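PDB 3OKG: restriction endonuclease S subunits from Thermoanaerobacter tengcongensis, which probably serves as the DNA-recognising specificity subunit of a type I methyltransferase, which it forms together with M polypeptides. Local coordinates for residues V90-L104 with P130-T143. Numbering follows the deposited sequence.
Sequences VIFATTRPYLKNIAL and PEFLFHLCRSDFIT. With SO4 (sulfate ion), chain C.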
# COMPACT_ATOMS: atom_id res chain seq x y z
N VAL A 90 6.36 -21.94 -20.21
CA VAL A 90 6.40 -20.64 -19.57
C VAL A 90 6.35 -19.62 -20.68
O VAL A 90 7.10 -19.72 -21.65
CB VAL A 90 7.69 -20.49 -18.73
CG1 VAL A 90 7.82 -19.04 -18.20
CG2 VAL A 90 7.67 -21.50 -17.56
N ILE A 91 5.48 -18.61 -20.55
CA ILE A 91 5.50 -17.53 -21.53
C ILE A 91 6.01 -16.27 -20.85
O ILE A 91 5.60 -15.93 -19.76
CB ILE A 91 4.11 -17.30 -22.17
CG1 ILE A 91 3.05 -17.15 -21.08
CG2 ILE A 91 3.73 -18.53 -22.99
CD1 ILE A 91 1.65 -16.73 -21.63
N PHE A 92 6.91 -15.57 -21.53
CA PHE A 92 7.68 -14.50 -20.91
C PHE A 92 7.64 -13.29 -21.86
O PHE A 92 8.17 -13.36 -22.96
CB PHE A 92 9.14 -15.00 -20.79
CG PHE A 92 10.08 -13.99 -20.20
CD1 PHE A 92 10.48 -14.08 -18.87
CD2 PHE A 92 10.60 -12.96 -20.99
CE1 PHE A 92 11.36 -13.16 -18.33
CE2 PHE A 92 11.48 -12.04 -20.45
CZ PHE A 92 11.86 -12.14 -19.12
N ALA A 93 6.94 -12.23 -21.48
CA ALA A 93 6.78 -11.10 -22.41
C ALA A 93 8.14 -10.46 -22.66
O ALA A 93 8.88 -10.21 -21.71
CB ALA A 93 5.82 -10.07 -21.85
N THR A 94 8.48 -10.21 -23.93
CA THR A 94 9.75 -9.57 -24.24
C THR A 94 9.65 -8.04 -24.19
O THR A 94 10.65 -7.38 -24.07
CB THR A 94 10.33 -10.05 -25.57
OG1 THR A 94 9.35 -9.91 -26.62
CG2 THR A 94 10.74 -11.51 -25.44
N THR A 95 8.44 -7.51 -24.26
CA THR A 95 8.20 -6.08 -24.04
C THR A 95 8.11 -5.79 -22.53
O THR A 95 7.52 -6.57 -21.78
CB THR A 95 6.88 -5.67 -24.70
OG1 THR A 95 7.05 -5.70 -26.12
CG2 THR A 95 6.47 -4.26 -24.27
N ARG A 96 8.70 -4.67 -22.09
CA ARG A 96 8.73 -4.29 -20.68
C ARG A 96 8.95 -5.39 -19.62
O ARG A 96 8.30 -5.40 -18.58
CB ARG A 96 7.48 -3.43 -20.37
CG ARG A 96 7.43 -2.16 -21.20
CD ARG A 96 6.20 -1.32 -20.90
NE ARG A 96 5.03 -1.82 -21.60
CZ ARG A 96 4.71 -1.47 -22.85
NH1 ARG A 96 5.49 -0.63 -23.52
NH2 ARG A 96 3.62 -1.96 -23.42
N PRO A 97 9.91 -6.28 -19.86
CA PRO A 97 10.11 -7.46 -19.00
C PRO A 97 9.99 -7.22 -17.50
O PRO A 97 9.64 -8.13 -16.74
CB PRO A 97 11.54 -7.89 -19.34
CG PRO A 97 11.82 -7.23 -20.66
CD PRO A 97 11.12 -5.92 -20.61
N TYR A 98 10.24 -5.99 -17.06
CA TYR A 98 10.26 -5.73 -15.64
C TYR A 98 8.85 -5.82 -15.08
O TYR A 98 8.66 -5.88 -13.88
CB TYR A 98 10.85 -4.35 -15.34
CG TYR A 98 10.14 -3.23 -16.06
CD1 TYR A 98 9.03 -2.60 -15.48
CD2 TYR A 98 10.58 -2.77 -17.32
CE1 TYR A 98 8.38 -1.58 -16.12
CE2 TYR A 98 9.91 -1.75 -17.96
CZ TYR A 98 8.83 -1.15 -17.36
OH TYR A 98 8.15 -0.14 -17.98
N LEU A 99 7.84 -5.79 -15.95
CA LEU A 99 6.46 -5.85 -15.47
C LEU A 99 6.10 -7.26 -14.96
O LEU A 99 5.17 -7.43 -14.19
CB LEU A 99 5.49 -5.41 -16.56
CG LEU A 99 5.50 -3.92 -16.95
CD1 LEU A 99 4.54 -3.62 -18.12
CD2 LEU A 99 5.17 -3.07 -15.75
N LYS A 100 6.85 -8.26 -15.41
CA LYS A 100 6.65 -9.67 -15.04
C LYS A 100 5.36 -10.23 -15.61
O LYS A 100 4.66 -11.01 -14.95
CB LYS A 100 6.69 -9.88 -13.53
CG LYS A 100 7.84 -9.18 -12.82
CD LYS A 100 9.15 -9.85 -13.04
CE LYS A 100 10.18 -9.25 -12.03
NZ LYS A 100 11.51 -9.90 -12.17
N ASN A 101 5.05 -9.86 -16.84
CA ASN A 101 4.02 -10.57 -17.58
C ASN A 101 4.57 -11.92 -18.00
O ASN A 101 5.01 -12.14 -19.13
CB ASN A 101 3.54 -9.72 -18.77
CG ASN A 101 2.71 -8.54 -18.30
OD1 ASN A 101 3.02 -7.39 -18.60
ND2 ASN A 101 1.69 -8.84 -17.50
N ILE A 102 4.56 -12.84 -17.04
CA ILE A 102 5.27 -14.10 -17.20
C ILE A 102 4.39 -15.13 -16.53
O ILE A 102 3.98 -14.91 -15.39
CB ILE A 102 6.60 -14.07 -16.45
CG1 ILE A 102 7.53 -12.96 -17.02
CG2 ILE A 102 7.28 -15.46 -16.49
CD1 ILE A 102 8.66 -12.60 -16.06
N ALA A 103 4.11 -16.25 -17.19
CA ALA A 103 3.09 -17.17 -16.65
C ALA A 103 3.33 -18.56 -17.10
O ALA A 103 3.99 -18.78 -18.11
CB ALA A 103 1.72 -16.72 -17.10
N LEU A 104 2.74 -19.51 -16.37
CA LEU A 104 2.84 -20.93 -16.69
C LEU A 104 1.56 -21.37 -17.36
O LEU A 104 0.48 -21.06 -16.89
CB LEU A 104 3.04 -21.73 -15.40
CG LEU A 104 3.12 -23.26 -15.51
CD1 LEU A 104 4.41 -23.68 -16.25
CD2 LEU A 104 3.04 -23.88 -14.12
N PRO A 130 8.91 -27.61 -15.54
CA PRO A 130 8.22 -26.37 -15.97
C PRO A 130 7.98 -25.39 -14.81
O PRO A 130 8.18 -24.20 -14.97
CB PRO A 130 6.88 -26.89 -16.53
CG PRO A 130 7.22 -28.28 -17.09
CD PRO A 130 8.35 -28.82 -16.18
N GLU A 131 7.55 -25.89 -13.66
CA GLU A 131 7.22 -24.99 -12.55
C GLU A 131 8.48 -24.31 -12.03
O GLU A 131 8.43 -23.17 -11.54
CB GLU A 131 6.55 -25.76 -11.40
CG GLU A 131 5.11 -26.22 -11.69
CD GLU A 131 4.99 -27.41 -12.68
OE1 GLU A 131 3.84 -27.68 -13.10
OE2 GLU A 131 6.01 -28.08 -13.02
N PHE A 132 9.60 -25.03 -12.11
CA PHE A 132 10.89 -24.46 -11.70
C PHE A 132 11.28 -23.35 -12.67
O PHE A 132 11.65 -22.25 -12.25
CB PHE A 132 11.98 -25.54 -11.59
CG PHE A 132 13.28 -25.01 -11.01
CD1 PHE A 132 13.42 -24.84 -9.65
CD2 PHE A 132 14.33 -24.67 -11.85
CE1 PHE A 132 14.61 -24.35 -9.11
CE2 PHE A 132 15.53 -24.17 -11.33
CZ PHE A 132 15.67 -24.02 -9.96
N LEU A 133 11.18 -23.61 -13.97
CA LEU A 133 11.43 -22.54 -14.96
C LEU A 133 10.52 -21.31 -14.76
O LEU A 133 10.95 -20.16 -14.90
CB LEU A 133 11.34 -23.06 -16.41
CG LEU A 133 12.33 -24.18 -16.77
CD1 LEU A 133 12.26 -24.44 -18.27
CD2 LEU A 133 13.78 -23.77 -16.40
N PHE A 134 9.25 -21.56 -14.48
CA PHE A 134 8.31 -20.46 -14.27
C PHE A 134 8.83 -19.55 -13.15
O PHE A 134 8.98 -18.35 -13.33
CB PHE A 134 6.95 -21.05 -13.83
CG PHE A 134 6.00 -20.02 -13.26
CD1 PHE A 134 5.68 -18.87 -13.98
CD2 PHE A 134 5.42 -20.21 -12.02
CE1 PHE A 134 4.77 -17.92 -13.47
CE2 PHE A 134 4.52 -19.24 -11.49
CZ PHE A 134 4.22 -18.09 -12.24
N HIS A 135 9.10 -20.14 -11.99
CA HIS A 135 9.54 -19.30 -10.86
C HIS A 135 10.88 -18.63 -11.08
O HIS A 135 11.08 -17.47 -10.77
CB HIS A 135 9.55 -20.12 -9.57
CG HIS A 135 8.18 -20.42 -9.06
ND1 HIS A 135 7.36 -19.44 -8.56
CD2 HIS A 135 7.50 -21.58 -8.95
CE1 HIS A 135 6.21 -19.98 -8.18
NE2 HIS A 135 6.27 -21.28 -8.40
N LEU A 136 11.79 -19.38 -11.70
CA LEU A 136 13.09 -18.85 -12.09
C LEU A 136 12.94 -17.65 -13.02
O LEU A 136 13.57 -16.62 -12.82
CB LEU A 136 13.93 -19.94 -12.77
CG LEU A 136 15.43 -19.68 -12.85
CD1 LEU A 136 15.98 -19.24 -11.51
CD2 LEU A 136 16.16 -20.91 -13.36
N CYS A 137 12.10 -17.79 -14.05
CA CYS A 137 11.90 -16.69 -15.00
C CYS A 137 11.26 -15.46 -14.41
O CYS A 137 11.37 -14.37 -14.98
CB CYS A 137 11.11 -17.17 -16.21
SG CYS A 137 12.12 -18.23 -17.24
N ARG A 138 10.56 -15.60 -13.28
CA ARG A 138 10.01 -14.42 -12.62
C ARG A 138 11.03 -13.64 -11.80
O ARG A 138 10.72 -12.55 -11.27
CB ARG A 138 8.82 -14.82 -11.74
CG ARG A 138 7.64 -15.19 -12.63
CD ARG A 138 6.36 -15.28 -11.90
NE ARG A 138 6.06 -14.12 -11.08
CZ ARG A 138 5.35 -13.06 -11.46
NH1 ARG A 138 4.89 -12.96 -12.69
NH2 ARG A 138 5.13 -12.10 -10.58
N SER A 139 12.23 -14.18 -11.66
CA SER A 139 13.22 -13.50 -10.82
C SER A 139 13.83 -12.29 -11.53
O SER A 139 14.06 -12.32 -12.74
CB SER A 139 14.36 -14.42 -10.41
OG SER A 139 15.37 -13.63 -9.80
N ASP A 140 14.11 -11.25 -10.76
CA ASP A 140 14.94 -10.12 -11.23
C ASP A 140 16.30 -10.60 -11.78
O ASP A 140 16.89 -9.96 -12.65
CB ASP A 140 15.22 -9.12 -10.09
CG ASP A 140 13.99 -8.34 -9.66
OD1 ASP A 140 12.92 -8.43 -10.31
OD2 ASP A 140 14.10 -7.61 -8.64
N PHE A 141 16.80 -11.73 -11.29
CA PHE A 141 18.08 -12.26 -11.77
C PHE A 141 18.06 -12.44 -13.29
O PHE A 141 19.09 -12.28 -13.97
CB PHE A 141 18.43 -13.58 -11.08
CG PHE A 141 19.76 -14.12 -11.48
CD1 PHE A 141 20.93 -13.56 -10.99
CD2 PHE A 141 19.86 -15.18 -12.38
CE1 PHE A 141 22.18 -14.05 -11.36
CE2 PHE A 141 21.10 -15.67 -12.76
CZ PHE A 141 22.26 -15.10 -12.25
N ILE A 142 16.88 -12.78 -13.83
CA ILE A 142 16.71 -12.96 -15.28
C ILE A 142 16.53 -11.64 -16.01
O ILE A 142 17.24 -11.35 -16.97
CB ILE A 142 15.50 -13.88 -15.61
CG1 ILE A 142 15.78 -15.31 -15.14
CG2 ILE A 142 15.16 -13.83 -17.11
CD1 ILE A 142 17.14 -15.86 -15.49
N THR A 143 15.58 -10.84 -15.53
CA THR A 143 15.33 -9.48 -16.01
C THR A 143 16.61 -8.71 -16.17
O THR A 143 16.85 -8.04 -17.18
CB THR A 143 14.62 -8.66 -14.90
OG1 THR A 143 13.45 -9.34 -14.49
CG2 THR A 143 14.29 -7.23 -15.35
S SO4 C . 10.06 -2.18 -24.47
O1 SO4 C . 10.57 -2.66 -23.17
O2 SO4 C . 10.98 -2.54 -25.56
O3 SO4 C . 8.75 -2.78 -24.73
O4 SO4 C . 9.93 -0.73 -24.40
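Lys-100 NZ is gripped by two acceptors at the junction of two short helices. Asp-140 OD1 offers its anti lone pair, 2.8 Å from Lys-100 NZ, in a salt bridge, and the backbone O of Arg-138 accepts a hydrogen bond from NZ at 2.9 Å, the ammonium standing above the carbonyl plane. Thr-143 OG1 also lies 3.1 Å from NZ. A bend at chi2 (-75°), followed by an extended end, carries the ammonium up to this site. A methionine in its place would probably leave the Arg-138 carbonyl without this donor and Asp-140 OD1 without its charged mate, though OD2 would keep its salt bridge to Arg-398. Arg-138 answers in the other direction: the edge of its guanidinium meets the backbone of 100-102, where NH1 makes weak bonds to Lys-100 O and Ile-102 O, while NE pairs with Glu-400. Within this DNA specificity domain, helix 130-137 packs along the beta-hairpin of strands 90-93 and 102-104, its axis 17° from the direction of the first. Here the contact turns apolar. Leu-104 CB sits over one face of the Phe-134 ring, offset toward the rim, 4.0 Å from Phe-134 CG, and the ring's edge faces Ile-102 O. Val-90 CG2 presses on the helix backbone, 3.5 Å from Phe-134 N. With CG anti to its backbone nitrogen (chi1 178°), Phe-92 directs its ring edge at Cys-137 O, which lies 3.6 Å from Phe-92 CE1.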